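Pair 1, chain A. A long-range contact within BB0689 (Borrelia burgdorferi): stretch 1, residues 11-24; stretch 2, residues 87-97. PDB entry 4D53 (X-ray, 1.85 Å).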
# COMPACT_ATOMS: atom_id res chain seq x y z
N GLU A 11 -11.46 -3.12 -8.43
CA GLU A 11 -12.57 -3.05 -7.54
C GLU A 11 -12.18 -3.38 -6.07
O GLU A 11 -12.66 -2.72 -5.09
CB GLU A 11 -13.69 -3.94 -8.02
CG GLU A 11 -14.96 -3.82 -7.22
CD GLU A 11 -15.58 -2.42 -7.28
OE1 GLU A 11 -15.60 -1.77 -8.38
OE2 GLU A 11 -16.01 -1.95 -6.18
N ASP A 12 -11.25 -4.32 -5.93
CA ASP A 12 -10.71 -4.63 -4.60
C ASP A 12 -10.12 -3.41 -3.96
O ASP A 12 -10.41 -3.17 -2.78
CB ASP A 12 -9.64 -5.76 -4.71
CG ASP A 12 -10.18 -7.06 -5.27
OD1 ASP A 12 -11.42 -7.23 -5.26
OD2 ASP A 12 -9.38 -8.01 -5.50
N MET A 13 -9.30 -2.63 -4.69
CA MET A 13 -8.67 -1.49 -4.13
C MET A 13 -9.66 -0.40 -3.82
O MET A 13 -9.47 0.33 -2.87
CB MET A 13 -7.54 -0.92 -4.99
CG MET A 13 -6.29 -1.75 -5.06
SD MET A 13 -5.58 -1.97 -3.38
CE MET A 13 -5.47 -0.30 -2.88
N LYS A 14 -10.73 -0.28 -4.61
CA LYS A 14 -11.81 0.69 -4.24
C LYS A 14 -12.44 0.35 -2.88
O LYS A 14 -12.68 1.25 -2.04
CB LYS A 14 -12.83 0.69 -5.42
CG LYS A 14 -14.13 1.46 -5.34
CD LYS A 14 -14.82 1.32 -6.76
CE LYS A 14 -15.52 2.61 -7.21
NZ LYS A 14 -16.48 3.09 -6.16
N ILE A 15 -12.66 -0.93 -2.62
CA ILE A 15 -13.17 -1.39 -1.34
C ILE A 15 -12.18 -1.05 -0.23
O ILE A 15 -12.55 -0.54 0.86
CB ILE A 15 -13.59 -2.86 -1.43
CG1 ILE A 15 -14.85 -3.02 -2.28
CG2 ILE A 15 -13.83 -3.54 -0.05
CD1 ILE A 15 -15.00 -4.46 -2.76
N LEU A 16 -10.92 -1.40 -0.45
CA LEU A 16 -9.92 -1.18 0.59
C LEU A 16 -9.76 0.31 0.93
O LEU A 16 -9.69 0.66 2.08
CB LEU A 16 -8.58 -1.73 0.18
CG LEU A 16 -7.43 -1.55 1.19
CD1 LEU A 16 -7.85 -2.20 2.52
CD2 LEU A 16 -6.16 -2.23 0.67
N TYR A 17 -9.66 1.17 -0.09
CA TYR A 17 -9.56 2.61 0.14
C TYR A 17 -10.74 3.11 0.98
O TYR A 17 -10.59 3.92 1.95
CB TYR A 17 -9.51 3.36 -1.24
CG TYR A 17 -8.23 3.32 -2.04
CD1 TYR A 17 -6.96 3.42 -1.47
CD2 TYR A 17 -8.28 3.17 -3.44
CE1 TYR A 17 -5.83 3.47 -2.22
CE2 TYR A 17 -7.17 3.21 -4.20
CZ TYR A 17 -5.94 3.33 -3.62
OH TYR A 17 -4.83 3.38 -4.42
N SER A 18 -11.90 2.65 0.62
CA SER A 18 -13.14 3.00 1.36
C SER A 18 -13.18 2.57 2.82
O SER A 18 -13.55 3.35 3.72
CB SER A 18 -14.33 2.43 0.57
OG SER A 18 -15.50 2.79 1.26
N GLU A 19 -12.71 1.34 3.09
CA GLU A 19 -12.52 0.85 4.45
C GLU A 19 -11.51 1.66 5.24
O GLU A 19 -11.81 2.06 6.39
CB GLU A 19 -12.12 -0.63 4.42
CG GLU A 19 -12.36 -1.21 5.77
CD GLU A 19 -12.06 -2.73 5.84
OE1 GLU A 19 -11.42 -3.31 4.94
OE2 GLU A 19 -12.53 -3.32 6.80
N ILE A 20 -10.36 2.00 4.65
CA ILE A 20 -9.38 2.77 5.36
C ILE A 20 -9.98 4.19 5.62
O ILE A 20 -9.76 4.78 6.71
CB ILE A 20 -8.06 2.79 4.58
CG1 ILE A 20 -7.45 1.38 4.59
CG2 ILE A 20 -7.09 3.88 5.07
CD1 ILE A 20 -6.26 1.27 3.66
N ALA A 21 -10.61 4.75 4.60
CA ALA A 21 -11.23 6.09 4.76
C ALA A 21 -12.24 6.13 5.89
O ALA A 21 -12.23 7.11 6.68
CB ALA A 21 -11.90 6.59 3.46
N GLU A 22 -13.04 5.10 6.01
CA GLU A 22 -14.05 5.04 7.09
C GLU A 22 -13.44 4.91 8.47
O GLU A 22 -13.86 5.56 9.43
CB GLU A 22 -15.07 3.93 6.83
CG GLU A 22 -16.37 4.19 7.55
CD GLU A 22 -17.00 5.54 7.18
OE1 GLU A 22 -17.71 5.59 6.17
OE2 GLU A 22 -16.78 6.55 7.88
N LEU A 23 -12.44 4.06 8.60
CA LEU A 23 -11.63 3.99 9.80
C LEU A 23 -11.06 5.33 10.18
O LEU A 23 -11.21 5.78 11.34
CB LEU A 23 -10.51 2.92 9.72
CG LEU A 23 -9.39 2.99 10.76
CD1 LEU A 23 -9.94 2.43 12.07
CD2 LEU A 23 -8.24 2.12 10.27
N ARG A 24 -10.43 6.02 9.23
CA ARG A 24 -9.80 7.30 9.60
C ARG A 24 -10.88 8.37 9.97
O ARG A 24 -10.65 9.20 10.86
CB ARG A 24 -8.89 7.77 8.51
CG ARG A 24 -7.64 6.88 8.30
CD ARG A 24 -6.87 7.31 7.08
NE ARG A 24 -6.37 8.67 7.21
CZ ARG A 24 -5.30 9.01 7.86
NH1 ARG A 24 -4.56 8.07 8.44
NH2 ARG A 24 -4.95 10.33 8.01
N GLU A 87 -7.10 -12.24 2.91
CA GLU A 87 -8.29 -11.80 2.14
C GLU A 87 -8.61 -10.33 2.33
O GLU A 87 -8.37 -9.68 3.37
CB GLU A 87 -9.51 -12.65 2.41
CG GLU A 87 -9.37 -14.12 2.02
CD GLU A 87 -9.10 -14.37 0.53
OE1 GLU A 87 -9.53 -13.56 -0.34
OE2 GLU A 87 -8.41 -15.40 0.22
N LEU A 88 -9.23 -9.78 1.31
CA LEU A 88 -9.55 -8.35 1.33
C LEU A 88 -10.32 -7.91 2.55
O LEU A 88 -10.04 -6.87 3.09
CB LEU A 88 -10.34 -8.00 0.02
CG LEU A 88 -10.90 -6.59 -0.16
CD1 LEU A 88 -9.78 -5.58 -0.23
CD2 LEU A 88 -11.80 -6.55 -1.43
N ASN A 89 -11.28 -8.72 3.01
CA ASN A 89 -12.14 -8.37 4.11
C ASN A 89 -11.51 -8.68 5.47
O ASN A 89 -12.11 -8.44 6.49
CB ASN A 89 -13.58 -8.99 3.99
CG ASN A 89 -13.59 -10.48 4.11
OD1 ASN A 89 -12.55 -11.12 4.17
ND2 ASN A 89 -14.78 -11.06 4.10
N ARG A 90 -10.27 -9.10 5.47
CA ARG A 90 -9.49 -9.35 6.69
C ARG A 90 -8.23 -8.51 6.85
O ARG A 90 -7.62 -8.49 7.93
CB ARG A 90 -9.06 -10.82 6.73
CG ARG A 90 -10.21 -11.85 6.88
CD ARG A 90 -11.24 -11.57 7.97
NE ARG A 90 -11.91 -12.84 8.33
CZ ARG A 90 -12.12 -13.34 9.58
NH1 ARG A 90 -11.87 -12.63 10.67
NH2 ARG A 90 -12.63 -14.59 9.74
N VAL A 91 -7.81 -7.85 5.80
CA VAL A 91 -6.50 -7.22 5.79
C VAL A 91 -6.39 -6.00 6.72
O VAL A 91 -5.34 -5.80 7.40
CB VAL A 91 -5.96 -6.97 4.39
CG1 VAL A 91 -6.68 -5.83 3.66
CG2 VAL A 91 -4.47 -6.66 4.45
N VAL A 92 -7.43 -5.20 6.84
CA VAL A 92 -7.34 -4.00 7.67
C VAL A 92 -7.17 -4.45 9.13
O VAL A 92 -6.33 -3.96 9.83
CB VAL A 92 -8.58 -3.07 7.50
CG1 VAL A 92 -8.58 -2.00 8.57
CG2 VAL A 92 -8.44 -2.45 6.13
N ASN A 93 -7.95 -5.43 9.54
CA ASN A 93 -7.78 -5.92 10.89
C ASN A 93 -6.45 -6.59 11.12
O ASN A 93 -5.87 -6.43 12.22
CB ASN A 93 -8.93 -6.82 11.32
CG ASN A 93 -10.18 -6.01 11.66
OD1 ASN A 93 -10.09 -4.87 12.07
ND2 ASN A 93 -11.32 -6.61 11.53
N ALA A 94 -5.93 -7.29 10.09
CA ALA A 94 -4.61 -7.85 10.26
C ALA A 94 -3.51 -6.75 10.46
O ALA A 94 -2.55 -6.88 11.32
CB ALA A 94 -4.29 -8.74 9.06
N TRP A 95 -3.63 -5.62 9.75
CA TRP A 95 -2.73 -4.53 9.96
C TRP A 95 -2.96 -3.82 11.35
O TRP A 95 -2.00 -3.46 12.01
CB TRP A 95 -2.89 -3.44 8.82
CG TRP A 95 -2.25 -3.85 7.53
CD1 TRP A 95 -1.09 -4.49 7.38
CD2 TRP A 95 -2.70 -3.52 6.21
NE1 TRP A 95 -0.78 -4.61 6.04
CE2 TRP A 95 -1.80 -4.10 5.31
CE3 TRP A 95 -3.85 -2.89 5.72
CZ2 TRP A 95 -1.89 -3.92 3.94
CZ3 TRP A 95 -4.01 -2.78 4.34
CH2 TRP A 95 -3.03 -3.26 3.49
N LEU A 96 -4.21 -3.69 11.77
CA LEU A 96 -4.47 -3.13 13.09
C LEU A 96 -3.82 -3.94 14.24
O LEU A 96 -3.43 -3.34 15.24
CB LEU A 96 -5.95 -2.91 13.35
CG LEU A 96 -6.65 -1.81 12.56
CD1 LEU A 96 -8.13 -1.92 12.81
CD2 LEU A 96 -6.13 -0.44 12.93
N ASN A 97 -3.66 -5.25 14.07
CA ASN A 97 -3.04 -6.13 15.07
C ASN A 97 -1.52 -5.99 15.15
O ASN A 97 -0.92 -6.57 16.05
CB ASN A 97 -3.56 -7.57 14.76
CG ASN A 97 -2.97 -8.66 15.66
OD1 ASN A 97 -3.04 -8.57 16.90
ND2 ASN A 97 -2.28 -9.68 15.00
O HOH W 1 -10.03 -5.56 5.55
O HOH W 2 -11.32 -4.07 2.54
O HOH W 3 -13.54 -5.74 5.98

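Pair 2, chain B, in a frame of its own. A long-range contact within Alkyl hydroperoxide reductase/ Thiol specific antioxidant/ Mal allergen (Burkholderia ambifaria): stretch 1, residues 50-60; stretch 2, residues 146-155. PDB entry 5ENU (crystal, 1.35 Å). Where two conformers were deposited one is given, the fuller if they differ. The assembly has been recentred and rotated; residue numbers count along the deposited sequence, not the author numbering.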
# COMPACT_ATOMS: atom_id res chain seq x y z
N PRO B 50 -6.86 14.79 -3.49
CA PRO B 50 -5.61 15.41 -3.99
C PRO B 50 -4.34 14.69 -3.57
O PRO B 50 -3.48 14.42 -4.43
CB PRO B 50 -5.69 16.85 -3.43
CG PRO B 50 -7.16 17.11 -3.27
CD PRO B 50 -7.75 15.79 -2.85
N GLY B 51 -4.19 14.37 -2.29
CA GLY B 51 -2.95 13.75 -1.83
C GLY B 51 -2.77 12.35 -2.38
O GLY B 51 -1.66 11.96 -2.77
N CYS B 52 -3.86 11.58 -2.45
CA CYS B 52 -3.77 10.22 -2.96
C CYS B 52 -3.53 10.21 -4.47
O CYS B 52 -2.84 9.32 -4.98
CB CYS B 52 -5.04 9.45 -2.58
SG CYS B 52 -5.29 9.40 -0.80
N THR B 53 -4.02 11.23 -5.18
CA THR B 53 -3.73 11.36 -6.60
C THR B 53 -2.25 11.68 -6.81
O THR B 53 -1.57 11.04 -7.62
CB THR B 53 -4.64 12.44 -7.20
OG1 THR B 53 -6.00 12.03 -7.08
CG2 THR B 53 -4.29 12.69 -8.68
N THR B 54 -1.72 12.65 -6.06
CA THR B 54 -0.30 12.98 -6.19
C THR B 54 0.57 11.77 -5.85
O THR B 54 1.53 11.46 -6.58
CB THR B 54 0.06 14.16 -5.28
OG1 THR B 54 -0.73 15.30 -5.65
CG2 THR B 54 1.55 14.51 -5.39
N GLU B 55 0.25 11.06 -4.76
CA GLU B 55 1.05 9.89 -4.39
C GLU B 55 1.06 8.85 -5.51
O GLU B 55 2.11 8.32 -5.88
CB GLU B 55 0.54 9.30 -3.08
CG GLU B 55 1.46 8.21 -2.55
CD GLU B 55 1.08 7.65 -1.19
OE1 GLU B 55 -0.08 7.85 -0.75
OE2 GLU B 55 1.97 7.00 -0.56
N GLY B 56 -0.11 8.54 -6.06
CA GLY B 56 -0.18 7.59 -7.16
C GLY B 56 0.62 8.03 -8.38
O GLY B 56 1.36 7.24 -8.97
N LEU B 57 0.50 9.32 -8.75
CA LEU B 57 1.23 9.85 -9.90
C LEU B 57 2.74 9.83 -9.67
O LEU B 57 3.50 9.61 -10.61
CB LEU B 57 0.76 11.27 -10.22
CG LEU B 57 -0.64 11.32 -10.86
CD1 LEU B 57 -1.07 12.77 -11.02
CD2 LEU B 57 -0.68 10.61 -12.19
N GLN B 58 3.18 10.04 -8.42
CA GLN B 58 4.61 10.05 -8.16
C GLN B 58 5.18 8.63 -8.17
O GLN B 58 6.28 8.41 -8.70
CB GLN B 58 4.92 10.84 -6.87
CG GLN B 58 4.72 12.35 -7.11
CD GLN B 58 5.00 13.23 -5.91
OE1 GLN B 58 4.86 12.81 -4.78
NE2 GLN B 58 5.36 14.48 -6.17
N PHE B 59 4.42 7.65 -7.66
CA PHE B 59 4.85 6.27 -7.83
C PHE B 59 4.88 5.89 -9.31
O PHE B 59 5.79 5.18 -9.75
CB PHE B 59 3.96 5.30 -7.05
CG PHE B 59 4.35 5.12 -5.60
CD1 PHE B 59 5.55 4.53 -5.26
CD2 PHE B 59 3.48 5.51 -4.57
CE1 PHE B 59 5.91 4.35 -3.93
CE2 PHE B 59 3.82 5.32 -3.23
CZ PHE B 59 5.05 4.74 -2.92
N ARG B 60 3.90 6.37 -10.09
CA ARG B 60 3.89 6.11 -11.53
C ARG B 60 5.14 6.67 -12.20
O ARG B 60 5.77 5.99 -13.03
CB ARG B 60 2.64 6.74 -12.17
CG ARG B 60 2.69 6.77 -13.68
CD ARG B 60 1.39 7.34 -14.18
NE ARG B 60 1.32 7.34 -15.63
CZ ARG B 60 1.66 8.38 -16.38
NH1 ARG B 60 1.56 8.33 -17.71
NH2 ARG B 60 2.10 9.49 -15.79
N LYS B 146 3.57 12.35 5.22
CA LYS B 146 3.07 13.28 4.21
C LYS B 146 3.56 12.83 2.84
O LYS B 146 4.54 12.09 2.71
CB LYS B 146 3.52 14.71 4.49
CG LYS B 146 5.03 14.97 4.29
CD LYS B 146 5.33 16.48 4.42
CE LYS B 146 6.81 16.79 4.21
NZ LYS B 146 7.03 18.26 4.14
N VAL B 147 2.86 13.28 1.79
CA VAL B 147 3.23 12.84 0.44
C VAL B 147 4.56 13.44 -0.03
O VAL B 147 5.40 12.68 -0.56
CB VAL B 147 2.09 13.07 -0.56
CG1 VAL B 147 2.49 12.66 -1.99
CG2 VAL B 147 0.85 12.31 -0.13
N PRO B 148 4.82 14.75 0.11
CA PRO B 148 6.05 15.30 -0.47
C PRO B 148 7.30 14.60 0.03
O PRO B 148 7.48 14.41 1.24
CB PRO B 148 6.01 16.77 -0.04
CG PRO B 148 4.56 17.10 0.03
CD PRO B 148 3.95 15.82 0.63
N GLY B 149 8.15 14.18 -0.91
CA GLY B 149 9.40 13.50 -0.60
C GLY B 149 9.27 12.01 -0.35
O GLY B 149 10.29 11.30 -0.36
N HIS B 150 8.04 11.50 -0.19
CA HIS B 150 7.85 10.14 0.28
C HIS B 150 8.26 9.10 -0.76
O HIS B 150 9.00 8.16 -0.44
CB HIS B 150 6.41 9.90 0.74
CG HIS B 150 6.18 8.51 1.24
ND1 HIS B 150 6.93 7.96 2.27
CD2 HIS B 150 5.28 7.56 0.87
CE1 HIS B 150 6.52 6.72 2.49
NE2 HIS B 150 5.52 6.46 1.66
N VAL B 151 7.81 9.24 -2.01
CA VAL B 151 8.18 8.26 -3.03
C VAL B 151 9.69 8.23 -3.22
O VAL B 151 10.28 7.15 -3.38
CB VAL B 151 7.42 8.52 -4.35
CG1 VAL B 151 7.85 7.55 -5.44
CG2 VAL B 151 5.92 8.41 -4.11
N ASP B 152 10.35 9.39 -3.18
CA ASP B 152 11.81 9.43 -3.26
C ASP B 152 12.44 8.61 -2.14
O ASP B 152 13.39 7.85 -2.37
CB ASP B 152 12.31 10.88 -3.13
CG ASP B 152 12.03 11.73 -4.36
OD1 ASP B 152 12.09 12.98 -4.22
OD2 ASP B 152 11.78 11.19 -5.45
N ASP B 153 11.94 8.78 -0.91
CA ASP B 153 12.46 8.03 0.23
C ASP B 153 12.25 6.53 0.05
O ASP B 153 13.13 5.73 0.37
CB ASP B 153 11.78 8.49 1.53
CG ASP B 153 12.13 9.92 1.92
OD1 ASP B 153 13.14 10.47 1.44
OD2 ASP B 153 11.40 10.49 2.76
N VAL B 154 11.07 6.14 -0.42
CA VAL B 154 10.81 4.71 -0.60
C VAL B 154 11.72 4.14 -1.68
O VAL B 154 12.26 3.04 -1.52
CB VAL B 154 9.32 4.46 -0.87
CG1 VAL B 154 9.04 2.97 -1.10
CG2 VAL B 154 8.47 4.98 0.27
N LEU B 155 11.94 4.88 -2.77
CA LEU B 155 12.83 4.38 -3.82
C LEU B 155 14.24 4.22 -3.28
O LEU B 155 14.90 3.20 -3.56
CB LEU B 155 12.82 5.31 -5.03
CG LEU B 155 13.75 4.87 -6.18
CD1 LEU B 155 13.44 3.48 -6.74
CD2 LEU B 155 13.76 5.92 -7.29
O HOH W 4 6.17 11.60 -2.91

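In both pairs a helix packs against a turn that leads into a second helix, and the two helices run in broadly the same direction, with signed crossing angles of -48° in pair 1 and -40° in pair 2. Superposition of 14 central residues gives an RMSD of 0.8 Å. The axes approach to 11.2 Å in pair 1 and 9.8 Å in pair 2, so the axes lie closer together in pair 2.

Two matched positions on the second stretch carry much of each contact. The first, in the turn, is L88(A) in pair 1 and V147(B) in pair 2. Both point toward the first helix and lie against its backbone: L88(A) CD1 is 3.6 Å from D12(A) O, and V147(B) CG2 is 3.7 Å from G51(B) O. The longer leucine spans a separation of 7.2 Å between L16(A) CA and L88(A) CA, whereas the shorter valine suits a closer approach, 6.1 Å between the matching E55(B) CA and V147(B) CA. G51(B), matching D12(A), has no side chain to place beside the valine.

The second position is V92(A) or V151(B), a compact branched residue with chi1 t in both. V92(A) CG2 meets L16(A) CD1 at 3.7 Å and I20(A) CG1 at 4.2 Å, an aliphatic cluster. In pair 2 the match of I20(A) is F59(B), whose flat ring receives V151(B) CG2 over one face, 3.7 Å from the ring centroid, in a CH-pi contact. L16(A) becomes E55(B), whose methylene carbon still packs apolar surface, its CB 4.0 Å from V147(B) CG1, while its carboxylate reaches the edge of the H150(B) ring, with E55(B) OE2 3.6 Å from H150(B) CD2. In pair 1 the leucine instead places L16(A) CD1 4.0 Å from V91(A) CG1, the match of H150(B).

No direct hydrogen bond joins the stretches in either pair; water does. At the matched positions E19(A) and Q58(B), a long side chain ends in an oxygen able to accept a hydrogen bond from water. The oxygen of water 1 donates to E19(A) OE1 (2.7 Å) and L88(A) O (2.8 Å) and accepts from V92(A) N (2.9 Å). That of water 4 repeats the pattern, donating to Q58(B) OE1 (2.6 Å) and V147(B) O (2.7 Å) and accepting from V151(B) N (3.0 Å), thereby serving an amide at the start of the second helix. The carboxylate has a second oxygen that can also accept, and the oxygen of water 3 links E19(A) OE2 (2.7 Å) to N89(A) O (3.1 Å). Before the second helix of pair 2, G149(B) occupies the N-cap position with a positive phi of 83°, which favours glycine; the matching R90(A) has phi -120°.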